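Local coordinates for protein ochratoxinase (Aspergillus niger, PDB 4C65) that hydrolyses ochratoxin A to ochratoxin alpha and L-phenylalanine as a zinc-dependent carboxypeptidase of the amidohydrolase superfamily that assembles as a homooctamer, at residues Ala182-Val188 with Phe223-Glu227; Trp174-Cys180 with Leu194-Arg198; Pro358-Ile362 with Pro398-Ile402. The contacts are given in a common frame with arbitrary orientation. Residue numbers count along the deposited sequence, not the author numbering.

Interaction 1 of 3, residues Ala182-Val188 with Phe223-Glu227; sequences ADGVEEV and FSPEE
One carboxylate, that of Glu227 (chi1 m, chi2 t), serves the N-terminal ends of two helices. Glu227 OE2 accepts from N of Gly184, the N-cap residue of helix 185-198, at 2.7 Å (164°), while Glu227 OE1 accepts from Ser224 N at 2.9 Å and Ser224 OG at 2.7 Å. Ser224 (chi1 p, 66°) is the N-cap of helix 225-237 and returns the bond: Glu227 N donates to Ser224 OG at 3.0 Å, completing a capping box. In the TIM-barrel domain the contact joins the first turns of two helices; within the two segments the nearest CA atoms, of Val185 and Glu227, are 5.1 Å apart. Gly184 has phi/psi 96/156, where a CB would jam against the carbonyl O of Asp183; the helix then starts, Val188 N bonding Gly184 O at 3.0 Å. Beside the carboxylate, Phe223 (phi/psi 68/152, chi1 m) turns its ring edge to Ala182 O, with CE1 3.4 Å from that oxygen, and Val188 CG1 (chi1 m) lies 3.8 Å from Phe223 CE1. Val185 CG2 sits 4.0 Å from Glu226 O. Arg193 of a second subunit forms salt bridges with Asp183 and Glu227, and Asp183 also bonds Thr146.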
ATOM      1  N   ALA A 182     -12.089  16.013  -0.225  1.00 15.01           N
ATOM      2  CA  ALA A 182     -13.018  15.022   0.288  1.00 15.04           C
ATOM      3  C   ALA A 182     -14.245  14.973  -0.609  1.00 15.30           C
ATOM      4  O   ALA A 182     -14.758  16.016  -1.013  1.00 15.66           O
ATOM      5  CB  ALA A 182     -13.415  15.344   1.736  1.00 14.54           C
ATOM      6  N   ASP A 183     -14.734  13.767  -0.871  1.00 15.18           N
ATOM      7  CA  ASP A 183     -15.885  13.583  -1.718  1.00 15.56           C
ATOM      8  C   ASP A 183     -16.908  12.676  -1.043  1.00 15.50           C
ATOM      9  O   ASP A 183     -16.621  11.514  -0.740  1.00 15.26           O
ATOM     10  CB  ASP A 183     -15.471  12.968  -3.046  1.00 16.08           C
ATOM     11  CG  ASP A 183     -14.540  13.860  -3.837  1.00 16.25           C
ATOM     12  OD1 ASP A 183     -14.945  14.973  -4.228  1.00 16.44           O
ATOM     13  OD2 ASP A 183     -13.372  13.462  -4.030  1.00 16.31           O
ATOM     14  N   GLY A 184     -18.111  13.204  -0.844  1.00 15.46           N
ATOM     15  CA  GLY A 184     -19.180  12.448  -0.218  1.00 15.79           C
ATOM     16  C   GLY A 184     -19.303  12.720   1.269  1.00 15.63           C
ATOM     17  O   GLY A 184     -18.361  13.163   1.914  1.00 15.51           O
ATOM     18  N   VAL A 185     -20.498  12.481   1.794  1.00 15.92           N
ATOM     19  CA  VAL A 185     -20.818  12.705   3.184  1.00 15.81           C
ATOM     20  C   VAL A 185     -19.827  12.027   4.136  1.00 15.60           C
ATOM     21  O   VAL A 185     -19.473  12.602   5.155  1.00 15.37           O
ATOM     22  CB  VAL A 185     -22.259  12.229   3.469  1.00 16.22           C
ATOM     23  CG1 VAL A 185     -22.486  11.959   4.948  1.00 16.20           C
ATOM     24  CG2 VAL A 185     -23.256  13.262   2.950  1.00 16.55           C
ATOM     25  N   GLU A 186     -19.429  10.796   3.836  1.00 15.96           N
ATOM     26  CA  GLU A 186     -18.555  10.047   4.734  1.00 16.08           C
ATOM     27  C   GLU A 186     -17.220  10.759   4.836  1.00 15.48           C
ATOM     28  O   GLU A 186     -16.745  11.055   5.925  1.00 15.25           O
ATOM     29  CB  GLU A 186     -18.351   8.596   4.264  1.00 16.71           C
ATOM     30  CG  GLU A 186     -19.632   7.786   4.075  1.00 17.48           C
ATOM     31  CD  GLU A 186     -20.521   7.775   5.316  1.00 17.86           C
ATOM     32  OE1 GLU A 186     -20.147   7.133   6.326  1.00 17.85           O
ATOM     33  OE2 GLU A 186     -21.601   8.397   5.276  1.00 18.20           O
ATOM     34  N   GLU A 187     -16.614  11.033   3.691  1.00 15.25           N
ATOM     35  CA  GLU A 187     -15.295  11.648   3.678  1.00 14.92           C
ATOM     36  C   GLU A 187     -15.308  13.051   4.264  1.00 14.60           C
ATOM     37  O   GLU A 187     -14.337  13.455   4.918  1.00 14.54           O
ATOM     38  CB  GLU A 187     -14.697  11.670   2.263  1.00 14.89           C
ATOM     39  CG  GLU A 187     -14.235  10.303   1.778  1.00 15.02           C
ATOM     40  CD  GLU A 187     -13.451  10.358   0.475  1.00 15.15           C
ATOM     41  OE1 GLU A 187     -13.119  11.462  -0.037  1.00 14.98           O
ATOM     42  OE2 GLU A 187     -13.158   9.277  -0.055  1.00 15.48           O
ATOM     43  N   VAL A 188     -16.375  13.806   4.046  1.00 14.51           N
ATOM     44  CA  VAL A 188     -16.364  15.197   4.522  1.00 14.22           C
ATOM     45  C   VAL A 188     -16.438  15.246   6.051  1.00 13.99           C
ATOM     46  O   VAL A 188     -15.924  16.200   6.656  1.00 13.60           O
ATOM     47  CB  VAL A 188     -17.396  16.144   3.875  1.00 14.30           C
ATOM     48  CG1 VAL A 188     -17.134  16.316   2.390  1.00 14.49           C
ATOM     49  CG2 VAL A 188     -18.815  15.679   4.125  1.00 14.78           C
ATOM     50  N   PHE A 223     -19.319  21.216  -4.038  1.00 13.66           N
ATOM     51  CA  PHE A 223     -19.916  20.312  -3.040  1.00 13.65           C
ATOM     52  C   PHE A 223     -21.422  20.216  -3.283  1.00 14.02           C
ATOM     53  O   PHE A 223     -22.033  21.130  -3.805  1.00 13.85           O
ATOM     54  CB  PHE A 223     -19.646  20.768  -1.597  1.00 13.34           C
ATOM     55  CG  PHE A 223     -18.269  20.413  -1.081  1.00 13.49           C
ATOM     56  CD1 PHE A 223     -17.876  19.092  -0.982  1.00 14.23           C
ATOM     57  CD2 PHE A 223     -17.399  21.403  -0.625  1.00 13.37           C
ATOM     58  CE1 PHE A 223     -16.632  18.766  -0.472  1.00 14.67           C
ATOM     59  CE2 PHE A 223     -16.154  21.080  -0.129  1.00 13.81           C
ATOM     60  CZ  PHE A 223     -15.775  19.767  -0.063  1.00 14.47           C
ATOM     61  N   SER A 224     -22.006  19.088  -2.908  1.00 15.08           N
ATOM     62  CA  SER A 224     -23.436  18.919  -2.905  1.00 16.04           C
ATOM     63  C   SER A 224     -23.998  19.621  -1.680  1.00 16.31           C
ATOM     64  O   SER A 224     -23.304  19.759  -0.692  1.00 15.85           O
ATOM     65  CB  SER A 224     -23.793  17.432  -2.831  1.00 17.79           C
ATOM     66  OG  SER A 224     -23.400  16.870  -1.601  1.00 18.23           O
ATOM     67  N   PRO A 225     -25.288  19.983  -1.720  1.00 17.50           N
ATOM     68  CA  PRO A 225     -25.956  20.446  -0.501  1.00 18.61           C
ATOM     69  C   PRO A 225     -25.868  19.440   0.653  1.00 20.37           C
ATOM     70  O   PRO A 225     -25.750  19.853   1.786  1.00 21.06           O
ATOM     71  CB  PRO A 225     -27.419  20.648  -0.943  1.00 20.17           C
ATOM     72  CG  PRO A 225     -27.344  20.899  -2.407  1.00 19.12           C
ATOM     73  CD  PRO A 225     -26.168  20.069  -2.900  1.00 18.11           C
ATOM     74  N   GLU A 226     -25.935  18.144   0.366  1.00 21.17           N
ATOM     75  CA  GLU A 226     -25.803  17.109   1.395  1.00 21.34           C
ATOM     76  C   GLU A 226     -24.413  17.195   2.102  1.00 20.28           C
ATOM     77  O   GLU A 226     -24.324  17.121   3.329  1.00 19.92           O
ATOM     78  CB  GLU A 226     -25.953  15.705   0.794  1.00 22.57           C
ATOM     79  CG  GLU A 226     -27.253  15.427   0.044  1.00 24.12           C
ATOM     80  CD  GLU A 226     -27.228  15.802  -1.452  1.00 24.60           C
ATOM     81  OE1 GLU A 226     -26.999  16.979  -1.803  1.00 23.68           O
ATOM     82  OE2 GLU A 226     -27.426  14.884  -2.280  1.00 25.94           O
ATOM     83  N   GLU A 227     -23.341  17.343   1.336  1.00 19.88           N
ATOM     84  CA  GLU A 227     -22.021  17.480   1.931  1.00 19.01           C
ATOM     85  C   GLU A 227     -21.896  18.767   2.731  1.00 18.42           C
ATOM     86  O   GLU A 227     -21.383  18.751   3.852  1.00 17.63           O
ATOM     87  CB  GLU A 227     -20.934  17.450   0.860  1.00 18.90           C
ATOM     88  CG  GLU A 227     -20.676  16.072   0.284  1.00 19.63           C
ATOM     89  CD  GLU A 227     -20.067  16.132  -1.090  1.00 20.06           C
ATOM     90  OE1 GLU A 227     -20.780  16.573  -2.009  1.00 20.44           O
ATOM     91  OE2 GLU A 227     -18.874  15.745  -1.261  1.00 19.89           O
TER

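Interaction 2 of 3, residues Trp174-Cys180 with Leu194-Arg198; sequences WGAGPLC and LQIRR
Arg198, late in segment 194-198, lays its side chain along the loop 174-178. Chi1 is eclipsed at 2° and chi3 lies at -14°; Arg198 NH1 donates to Gly177 O at 2.8 Å, and Arg198 NH2 adds a weak bond to the same oxygen at 3.3 Å. Ala176 CA lies over one face of the guanidinium, 3.5 Å from Arg198 NH1, and Glu121 forms a salt bridge with Arg198 NE. Gln195 leaves the helix sideways, but chi1 m and an off-well chi2 (-32°) bring its NE2 to 3.8 Å from CB of strand residue Cys180; Gln195 OE1 accepts from Ala141 N and, weakly, from Arg198 NH1 at 3.0 Å. Trp174 (chi1 t, chi2 83°) brings CZ3 to 4.0 Å from Leu194 CD2. Gly175, phi/psi 78/11, passes 6.1 Å from Leu194, CA to CA. Water 1 donates to Gly175 O and Leu194 O, 2.6 Å from each; water 2 links Gly175 O (2.8 Å, weak) to Gln195 NE2 (2.7 Å). The contact brackets a strand-to-helix unit of the TIM-barrel domain, with Gln195 about 8 Å from zinc ligand Lys204 between side chains: strand 179-181 runs parallel to strand 142-144, whose Leu143 touches Cys180 and Gln195, and leads into helix 185-198.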
ATOM      1  N   TRP A 174       0.052  13.216   7.454  1.00 14.01           N
ATOM      2  CA  TRP A 174      -1.201  13.004   6.743  1.00 14.30           C
ATOM      3  C   TRP A 174      -2.292  13.795   7.438  1.00 14.07           C
ATOM      4  O   TRP A 174      -2.315  13.869   8.661  1.00 14.31           O
ATOM      5  CB  TRP A 174      -1.526  11.503   6.754  1.00 14.81           C
ATOM      6  CG  TRP A 174      -2.801  11.081   6.084  1.00 15.02           C
ATOM      7  CD1 TRP A 174      -2.997  10.851   4.753  1.00 15.37           C
ATOM      8  CD2 TRP A 174      -4.048  10.818   6.721  1.00 15.30           C
ATOM      9  NE1 TRP A 174      -4.282  10.460   4.526  1.00 15.50           N
ATOM     10  CE2 TRP A 174      -4.954  10.427   5.717  1.00 15.39           C
ATOM     11  CE3 TRP A 174      -4.477  10.855   8.038  1.00 15.23           C
ATOM     12  CZ2 TRP A 174      -6.242  10.073   5.991  1.00 15.48           C
ATOM     13  CZ3 TRP A 174      -5.776  10.506   8.313  1.00 15.60           C
ATOM     14  CH2 TRP A 174      -6.650  10.130   7.292  1.00 15.73           C
ATOM     15  N   GLY A 175      -3.159  14.418   6.659  1.00 14.00           N
ATOM     16  CA  GLY A 175      -4.262  15.184   7.201  1.00 14.12           C
ATOM     17  C   GLY A 175      -3.873  16.564   7.723  1.00 14.20           C
ATOM     18  O   GLY A 175      -4.697  17.221   8.359  1.00 13.83           O
ATOM     19  N   ALA A 176      -2.641  17.021   7.437  1.00 14.22           N
ATOM     20  CA  ALA A 176      -2.194  18.331   7.933  1.00 14.29           C
ATOM     21  C   ALA A 176      -1.488  19.185   6.897  1.00 14.70           C
ATOM     22  O   ALA A 176      -0.339  19.586   7.068  1.00 15.75           O
ATOM     23  CB  ALA A 176      -1.339  18.158   9.148  1.00 14.33           C
ATOM     24  N   GLY A 177      -2.190  19.475   5.811  1.00 14.91           N
ATOM     25  CA  GLY A 177      -1.690  20.359   4.766  1.00 14.98           C
ATOM     26  C   GLY A 177      -2.561  21.588   4.600  1.00 14.82           C
ATOM     27  O   GLY A 177      -3.479  21.817   5.362  1.00 14.19           O
ATOM     28  N   PRO A 178      -2.298  22.370   3.559  1.00 15.66           N
ATOM     29  CA  PRO A 178      -3.080  23.564   3.324  1.00 15.83           C
ATOM     30  C   PRO A 178      -4.437  23.283   2.719  1.00 15.89           C
ATOM     31  O   PRO A 178      -5.309  24.136   2.727  1.00 15.74           O
ATOM     32  CB  PRO A 178      -2.225  24.369   2.354  1.00 16.06           C
ATOM     33  CG  PRO A 178      -1.283  23.431   1.727  1.00 16.38           C
ATOM     34  CD  PRO A 178      -1.183  22.215   2.605  1.00 16.33           C
ATOM     35  N   LEU A 179      -4.603  22.081   2.229  1.00 16.29           N
ATOM     36  CA  LEU A 179      -5.787  21.708   1.556  1.00 17.41           C
ATOM     37  C   LEU A 179      -6.224  20.295   1.860  1.00 16.87           C
ATOM     38  O   LEU A 179      -5.420  19.420   2.130  1.00 15.94           O
ATOM     39  CB  LEU A 179      -5.549  21.914   0.065  1.00 19.23           C
ATOM     40  CG  LEU A 179      -6.484  21.075  -0.829  1.00 21.73           C
ATOM     41  CD1 LEU A 179      -7.741  21.919  -1.079  1.00 22.43           C
ATOM     42  CD2 LEU A 179      -5.832  20.577  -2.128  1.00 22.12           C
ATOM     43  N   CYS A 180      -7.532  20.098   1.812  1.00 16.57           N
ATOM     44  CA  CYS A 180      -8.095  18.812   2.091  1.00 16.76           C
ATOM     45  C   CYS A 180      -9.147  18.513   1.042  1.00 16.47           C
ATOM     46  O   CYS A 180     -10.126  19.242   0.916  1.00 16.13           O
ATOM     47  CB  CYS A 180      -8.684  18.801   3.490  1.00 17.16           C
ATOM     48  SG  CYS A 180      -9.383  17.208   3.958  1.00 19.85           S
ATOM     49  N   LEU A 194     -10.497  16.284  10.856  1.00 11.82           N
ATOM     50  CA  LEU A 194      -9.049  16.399  10.761  1.00 11.67           C
ATOM     51  C   LEU A 194      -8.565  17.838  10.966  1.00 11.68           C
ATOM     52  O   LEU A 194      -7.453  18.061  11.447  1.00 11.38           O
ATOM     53  CB  LEU A 194      -8.563  15.894   9.420  1.00 11.73           C
ATOM     54  CG  LEU A 194      -8.521  14.382   9.203  1.00 11.94           C
ATOM     55  CD1 LEU A 194      -8.357  14.086   7.723  1.00 12.00           C
ATOM     56  CD2 LEU A 194      -7.381  13.747   9.975  1.00 11.97           C
ATOM     57  N   GLN A 195      -9.385  18.832  10.637  1.00 11.97           N
ATOM     58  CA  GLN A 195      -8.975  20.213  10.897  1.00 12.08           C
ATOM     59  C   GLN A 195      -9.129  20.528  12.371  1.00 12.39           C
ATOM     60  O   GLN A 195      -8.234  21.125  12.983  1.00 12.74           O
ATOM     61  CB  GLN A 195      -9.774  21.203  10.052  1.00 12.07           C
ATOM     62  CG  GLN A 195      -9.809  20.883   8.570  1.00 11.98           C
ATOM     63  CD  GLN A 195      -8.542  20.214   8.066  1.00 11.89           C
ATOM     64  OE1 GLN A 195      -7.432  20.704   8.277  1.00 11.51           O
ATOM     65  NE2 GLN A 195      -8.717  19.121   7.306  1.00 12.03           N
ATOM     66  N   ILE A 196     -10.250  20.128  12.962  1.00 12.75           N
ATOM     67  CA  ILE A 196     -10.440  20.317  14.411  1.00 13.28           C
ATOM     68  C   ILE A 196      -9.273  19.656  15.151  1.00 13.57           C
ATOM     69  O   ILE A 196      -8.763  20.206  16.123  1.00 13.62           O
ATOM     70  CB  ILE A 196     -11.742  19.694  14.916  1.00 13.49           C
ATOM     71  CG1 ILE A 196     -12.961  20.334  14.239  1.00 13.67           C
ATOM     72  CG2 ILE A 196     -11.842  19.826  16.418  1.00 13.72           C
ATOM     73  CD1 ILE A 196     -13.197  21.777  14.627  1.00 13.83           C
ATOM     74  N   ARG A 197      -8.877  18.475  14.676  1.00 13.68           N
ATOM     75  CA  ARG A 197      -7.739  17.740  15.246  1.00 13.68           C
ATOM     76  C   ARG A 197      -6.484  18.597  15.395  1.00 13.84           C
ATOM     77  O   ARG A 197      -5.806  18.498  16.417  1.00 14.11           O
ATOM     78  CB  ARG A 197      -7.396  16.525  14.416  1.00 13.44           C
ATOM     79  CG  ARG A 197      -6.478  15.531  15.104  1.00 13.28           C
ATOM     80  CD  ARG A 197      -6.280  14.324  14.218  1.00 13.16           C
ATOM     81  NE  ARG A 197      -5.615  13.272  14.942  1.00 13.30           N
ATOM     82  CZ  ARG A 197      -4.329  13.246  15.249  1.00 13.19           C
ATOM     83  NH1 ARG A 197      -3.485  14.152  14.788  1.00 13.11           N
ATOM     84  NH2 ARG A 197      -3.892  12.266  15.984  1.00 13.43           N
ATOM     85  N   ARG A 198      -6.209  19.444  14.390  1.00 13.88           N
ATOM     86  CA  ARG A 198      -5.013  20.333  14.393  1.00 13.92           C
ATOM     87  C   ARG A 198      -5.262  21.589  15.205  1.00 14.07           C
ATOM     88  O   ARG A 198      -4.351  22.357  15.443  1.00 14.65           O
ATOM     89  CB  ARG A 198      -4.411  20.609  12.954  1.00 13.71           C
ATOM     90  CG  ARG A 198      -5.212  19.942  11.909  1.00 13.65           C
ATOM     91  CD  ARG A 198      -4.731  20.090  10.524  1.00 13.17           C
ATOM     92  NE  ARG A 198      -3.730  21.051  10.122  1.00 12.85           N
ATOM     93  CZ  ARG A 198      -3.609  21.461   8.867  1.00 12.88           C
ATOM     94  NH1 ARG A 198      -4.431  21.013   7.918  1.00 13.14           N
ATOM     95  NH2 ARG A 198      -2.666  22.313   8.528  1.00 13.17           N
TER
HETATM   96  O   HOH W   1      -5.541  16.482  10.751  1.00  4.91           O
HETATM   97  O   HOH W   2      -6.600  17.746   6.392  1.00  5.34           O

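Interaction 3 of 3, residues Pro358-Ile362 with Pro398-Ile402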
ATOM      1  N   PRO A 358     -14.759  56.046   7.081  1.00 24.38           N
ATOM      2  CA  PRO A 358     -13.603  55.506   7.770  1.00 23.40           C
ATOM      3  C   PRO A 358     -13.970  54.822   9.092  1.00 22.49           C
ATOM      4  O   PRO A 358     -13.400  53.793   9.427  1.00 21.00           O
ATOM      5  CB  PRO A 358     -12.733  56.741   7.995  1.00 24.35           C
ATOM      6  CG  PRO A 358     -13.063  57.641   6.845  1.00 25.82           C
ATOM      7  CD  PRO A 358     -14.523  57.414   6.578  1.00 25.97           C
ATOM      8  N   LEU A 359     -14.920  55.398   9.825  1.00 23.38           N
ATOM      9  CA  LEU A 359     -15.350  54.819  11.100  1.00 22.98           C
ATOM     10  C   LEU A 359     -16.016  53.445  10.910  1.00 22.42           C
ATOM     11  O   LEU A 359     -15.785  52.521  11.698  1.00 21.33           O
ATOM     12  CB  LEU A 359     -16.294  55.771  11.832  1.00 24.03           C
ATOM     13  CG  LEU A 359     -16.613  55.454  13.291  1.00 23.63           C
ATOM     14  CD1 LEU A 359     -15.363  55.482  14.150  1.00 23.18           C
ATOM     15  CD2 LEU A 359     -17.614  56.466  13.787  1.00 25.05           C
ATOM     16  N   GLU A 360     -16.822  53.306   9.858  1.00 23.41           N
ATOM     17  CA  GLU A 360     -17.427  52.002   9.530  1.00 23.02           C
ATOM     18  C   GLU A 360     -16.388  50.986   9.086  1.00 21.78           C
ATOM     19  O   GLU A 360     -16.475  49.807   9.440  1.00 21.51           O
ATOM     20  CB  GLU A 360     -18.478  52.159   8.447  1.00 24.11           C
ATOM     21  CG  GLU A 360     -19.777  52.786   8.937  1.00 25.48           C
ATOM     22  CD  GLU A 360     -20.637  53.319   7.790  1.00 27.31           C
ATOM     23  OE1 GLU A 360     -20.241  53.269   6.612  1.00 27.91           O
ATOM     24  OE2 GLU A 360     -21.726  53.846   8.060  1.00 29.51           O
ATOM     25  N   ALA A 361     -15.402  51.446   8.323  1.00 21.64           N
ATOM     26  CA  ALA A 361     -14.315  50.587   7.874  1.00 20.61           C
ATOM     27  C   ALA A 361     -13.556  50.010   9.057  1.00 19.45           C
ATOM     28  O   ALA A 361     -13.256  48.813   9.095  1.00 18.11           O
ATOM     29  CB  ALA A 361     -13.367  51.354   6.971  1.00 21.26           C
ATOM     30  N   ILE A 362     -13.275  50.861  10.025  1.00 19.76           N
ATOM     31  CA  ILE A 362     -12.597  50.431  11.243  1.00 19.27           C
ATOM     32  C   ILE A 362     -13.428  49.434  12.034  1.00 18.66           C
ATOM     33  O   ILE A 362     -12.892  48.468  12.555  1.00 18.02           O
ATOM     34  CB  ILE A 362     -12.185  51.638  12.104  1.00 20.14           C
ATOM     35  CG1 ILE A 362     -10.980  52.335  11.439  1.00 20.52           C
ATOM     36  CG2 ILE A 362     -11.833  51.212  13.530  1.00 19.70           C
ATOM     37  CD1 ILE A 362     -10.589  53.656  12.059  1.00 21.56           C
ATOM     38  N   PRO A 398      -6.839  58.145  11.834  1.00 28.42           N
ATOM     39  CA  PRO A 398      -7.203  57.421  10.638  1.00 27.78           C
ATOM     40  C   PRO A 398      -8.561  57.833  10.064  1.00 28.45           C
ATOM     41  O   PRO A 398      -8.819  57.584   8.897  1.00 28.32           O
ATOM     42  CB  PRO A 398      -7.206  55.970  11.105  1.00 26.31           C
ATOM     43  CG  PRO A 398      -7.562  56.048  12.546  1.00 26.01           C
ATOM     44  CD  PRO A 398      -6.908  57.295  13.042  1.00 27.35           C
ATOM     45  N   LEU A 399      -9.407  58.477  10.868  1.00 29.03           N
ATOM     46  CA  LEU A 399     -10.719  58.926  10.413  1.00 29.96           C
ATOM     47  C   LEU A 399     -10.601  60.083   9.434  1.00 32.19           C
ATOM     48  O   LEU A 399     -11.521  60.309   8.658  1.00 32.41           O
ATOM     49  CB  LEU A 399     -11.588  59.342  11.601  1.00 29.99           C
ATOM     50  CG  LEU A 399     -11.769  58.297  12.693  1.00 28.60           C
ATOM     51  CD1 LEU A 399     -12.576  58.876  13.833  1.00 29.15           C
ATOM     52  CD2 LEU A 399     -12.439  57.053  12.144  1.00 27.65           C
ATOM     53  N   GLU A 400      -9.470  60.795   9.483  1.00 34.44           N
ATOM     54  CA  GLU A 400      -9.154  61.878   8.519  1.00 37.73           C
ATOM     55  C   GLU A 400      -8.540  61.296   7.279  1.00 36.85           C
ATOM     56  O   GLU A 400      -8.608  61.916   6.239  1.00 38.56           O
ATOM     57  CB  GLU A 400      -8.050  62.865   8.999  1.00 40.92           C
ATOM     58  CG  GLU A 400      -8.337  64.350   8.931  1.00 45.23           C
ATOM     59  CD  GLU A 400      -8.720  64.826  10.289  1.00 47.95           C
ATOM     60  OE1 GLU A 400      -7.823  64.791  11.166  1.00 48.86           O
ATOM     61  OE2 GLU A 400      -9.888  65.183  10.501  1.00 51.07           O
ATOM     62  N   ASP A 401      -7.873  60.147   7.398  1.00 34.82           N
ATOM     63  CA  ASP A 401      -7.227  59.491   6.258  1.00 33.73           C
ATOM     64  C   ASP A 401      -7.035  58.013   6.552  1.00 31.12           C
ATOM     65  O   ASP A 401      -6.142  57.619   7.315  1.00 30.01           O
ATOM     66  CB  ASP A 401      -5.883  60.163   5.945  1.00 35.04           C
ATOM     67  CG  ASP A 401      -5.196  59.588   4.703  1.00 35.53           C
ATOM     68  OD1 ASP A 401      -5.822  58.849   3.907  1.00 34.99           O
ATOM     69  OD2 ASP A 401      -3.998  59.898   4.521  1.00 36.61           O
ATOM     70  N   ILE A 402      -7.849  57.185   5.905  1.00 29.72           N
ATOM     71  CA  ILE A 402      -7.804  55.745   6.124  1.00 28.04           C
ATOM     72  C   ILE A 402      -6.485  55.090   5.667  1.00 27.36           C
ATOM     73  O   ILE A 402      -6.139  54.011   6.125  1.00 25.72           O
ATOM     74  CB  ILE A 402      -9.022  55.054   5.475  1.00 27.72           C
ATOM     75  CG1 ILE A 402      -9.306  53.706   6.138  1.00 26.29           C
ATOM     76  CG2 ILE A 402      -8.862  54.919   3.967  1.00 28.49           C
ATOM     77  CD1 ILE A 402      -9.998  53.826   7.486  1.00 26.01           C
TER
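This is an apolar contact between the first turn of helix 358-365 and segment 398-402, in the loop between strands 391-394 and 411-416; in this metal-dependent amidohydrolase fold it probably lies where the barrel meets the beta-sandwich domain. Across it no hydrogen bond forms. Pro358, the first residue of the helix, is closest in backbone to Leu399, CA to CA 5.2 Å, and places its CG 3.6 Å from Leu399 O. Leu399, with chi1 m and chi2 t, extends CD2 between its partners: 3.8 Å from Leu359 N, 3.9 Å from Leu359 CD1 and 3.9 Å from Ile362 CD1. Ile362 CD1 also meets Pro398 CG at 3.9 Å, one helical turn on from Pro358. Ile402 (chi1 t, chi2 p) directs CD1 at the helix, 4.0 Å from Pro358 CB, 4.2 Å from Ala361 CB and 4.3 Å from Ile362 CG1. A weak bond from Asp401 N to Pro398 O at 3.1 Å closes the bend. Around this cluster, Leu347 of helix 344-354 touches Ala361 and Ile402; from strand 60-67, Met62 touches Ile362 and Val60 touches Pro398. Cohesion probably rests on van der Waals fit and burial of apolar surface.

How the interactions relate
From the N terminus, the chain first reaches 174-180, then 182-188, the two adjoining in sequence. Interaction 2 closes a short loop when helix 185-198 brings 194-198 back to the segment preceding it. Interaction 1, already opened, closes later, at 223-227, after strand 203-206. The two therefore cross, sharing helix 185-198: interaction 1 places the first turn of that helix beside helix 225-237, and interaction 2 places 194-198 beside the loop leading into strand 179-181. Their centres are 16 Å apart. Interaction 3 follows in series, 42 and 37 Å from interactions 1 and 2 between centres and across the chain's centre, joining helix 358-365 to the loop before strand 411-416.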